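Phosphoprotein (Spring viremia of carp virus, PDB 7C5Z) probably serves as the polymerase cofactor and nucleoprotein chaperone in viral RNA replication, this piece being its dimeric central domain. Local coordinates at residues A[23-27]-A[28-32]. Numbering follows the deposited sequence.
Sequences SNHEG and GTYVR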
loop_
_atom_site.group_PDB
_atom_site.type_symbol
_atom_site.label_atom_id
_atom_site.label_comp_id
_atom_site.label_asym_id
_atom_site.label_seq_id
_atom_site.Cartn_x
_atom_site.Cartn_y
_atom_site.Cartn_z
ATOM N N SER A 23 13.768 -7.761 -7.447
ATOM C CA SER A 23 15.100 -8.358 -7.469
ATOM C C SER A 23 15.314 -9.150 -6.190
ATOM O O SER A 23 14.542 -9.045 -5.233
ATOM C CB SER A 23 16.194 -7.293 -7.614
ATOM O OG SER A 23 16.172 -6.432 -6.486
ATOM N N ASN A 24 16.380 -9.954 -6.168
ATOM C CA ASN A 24 16.697 -10.780 -5.013
ATOM C C ASN A 24 18.136 -10.529 -4.610
ATOM O O ASN A 24 19.037 -10.567 -5.453
ATOM C CB ASN A 24 16.474 -12.267 -5.301
ATOM C CG ASN A 24 15.008 -12.594 -5.458
ATOM O OD1 ASN A 24 14.280 -12.717 -4.474
ATOM N ND2 ASN A 24 14.560 -12.711 -6.710
ATOM N N HIS A 25 18.336 -10.245 -3.325
ATOM C CA HIS A 25 19.661 -9.944 -2.800
ATOM C C HIS A 25 19.806 -10.560 -1.417
ATOM O O HIS A 25 19.181 -11.585 -1.122
ATOM C CB HIS A 25 19.894 -8.429 -2.740
ATOM C CG HIS A 25 19.833 -7.752 -4.072
ATOM N ND1 HIS A 25 20.808 -7.911 -5.033
ATOM C CD2 HIS A 25 18.915 -6.910 -4.605
ATOM C CE1 HIS A 25 20.496 -7.197 -6.101
ATOM N NE2 HIS A 25 19.350 -6.579 -5.866
ATOM N N GLU A 26 20.622 -9.926 -0.570
ATOM C CA GLU A 26 20.939 -10.385 0.780
ATOM C C GLU A 26 19.716 -10.775 1.601
ATOM O O GLU A 26 19.166 -9.948 2.338
ATOM C CB GLU A 26 21.714 -9.297 1.534
ATOM C CG GLU A 26 23.134 -9.049 1.043
ATOM C CD GLU A 26 24.171 -9.207 2.149
ATOM O OE1 GLU A 26 24.225 -8.351 3.070
ATOM O OE2 GLU A 26 24.939 -10.192 2.093
ATOM N N GLY A 27 19.295 -12.032 1.504
ATOM C CA GLY A 27 18.290 -12.550 2.409
ATOM C C GLY A 27 16.850 -12.232 2.068
ATOM O O GLY A 27 15.960 -12.555 2.870
ATOM N N GLY A 28 16.578 -11.620 0.919
ATOM C CA GLY A 28 15.180 -11.403 0.590
ATOM C C GLY A 28 14.970 -10.877 -0.814
ATOM O O GLY A 28 15.906 -10.712 -1.603
ATOM N N THR A 29 13.703 -10.630 -1.109
ATOM C CA THR A 29 13.268 -10.022 -2.355
ATOM C C THR A 29 13.017 -8.542 -2.118
ATOM O O THR A 29 12.336 -8.167 -1.154
ATOM C CB THR A 29 11.990 -10.707 -2.851
ATOM O OG1 THR A 29 12.238 -12.120 -2.997
ATOM C CG2 THR A 29 11.559 -10.150 -4.181
ATOM N N TYR A 30 13.552 -7.710 -2.999
ATOM C CA TYR A 30 13.307 -6.277 -2.951
ATOM C C TYR A 30 12.322 -5.903 -4.047
ATOM O O TYR A 30 12.516 -6.278 -5.214
ATOM C CB TYR A 30 14.602 -5.490 -3.130
ATOM C CG TYR A 30 15.564 -5.573 -1.961
ATOM C CD1 TYR A 30 16.403 -6.670 -1.795
ATOM C CD2 TYR A 30 15.639 -4.535 -1.045
ATOM C CE1 TYR A 30 17.288 -6.729 -0.724
ATOM C CE2 TYR A 30 16.524 -4.582 0.012
ATOM C CZ TYR A 30 17.331 -5.676 0.166
ATOM O OH TYR A 30 18.195 -5.677 1.242
ATOM N N VAL A 31 11.279 -5.167 -3.671
ATOM C CA VAL A 31 10.222 -4.736 -4.583
ATOM C C VAL A 31 10.279 -3.218 -4.634
ATOM O O VAL A 31 9.932 -2.556 -3.648
ATOM C CB VAL A 31 8.851 -5.213 -4.098
ATOM C CG1 VAL A 31 7.750 -4.787 -5.060
ATOM C CG2 VAL A 31 8.885 -6.735 -3.880
ATOM N N ARG A 32 10.710 -2.664 -5.764
ATOM C CA ARG A 32 10.907 -1.228 -5.891
ATOM C C ARG A 32 9.836 -0.616 -6.782
ATOM O O ARG A 32 9.623 -1.071 -7.915
ATOM C CB ARG A 32 12.284 -0.893 -6.450
ATOM C CG ARG A 32 12.547 0.613 -6.437
ATOM C CD ARG A 32 13.995 0.943 -6.795
ATOM N NE ARG A 32 14.933 0.564 -5.737
ATOM C CZ ARG A 32 16.153 1.079 -5.613
ATOM N NH1 ARG A 32 16.571 2.004 -6.465
ATOM N NH2 ARG A 32 16.943 0.673 -4.625
HETATM O O HOH W 1 14.276 -4.411 -6.854
#
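Asn-24 and Thr-29 face each other as a non-hydrogen-bonded pair in a two-residue beta hairpin, closed by a type II turn from His-25 to Gly-28, at one edge of the domain's antiparallel sheet. Their side chains run alongside each other, and Thr-29 OG1 donates to Asn-24 OD1 at 2.6 Å, 22° out of the amide's carbonyl plane. With chi1 at -57°, Thr-29 holds OG1 beside its own backbone N and within reach of that amide; the same hydroxyl also bonds Lys-61 NZ of the second subunit, so this small polar group links hairpin and dimer partner. Gly-27 takes the positive phi of the turn's third position, and Gly-28, buried, has a nearly fully extended backbone. Across the turn, His-25 N meets Gly-28 O at 3.0 Å, whereas the return bond from Gly-28 N to His-25 O is weak. On the other face Tyr-30 CD1 lies in the plane of the His-25 imidazole, at its edge, 3.8 Å from His-25 CD2; the rings are inclined at 61°, and Phe-79 meets the tyrosine too. Ser-23 OG hydrogen-bonds a water at 2.8 Å, and that water donates to Tyr-30 O at 3.0 Å.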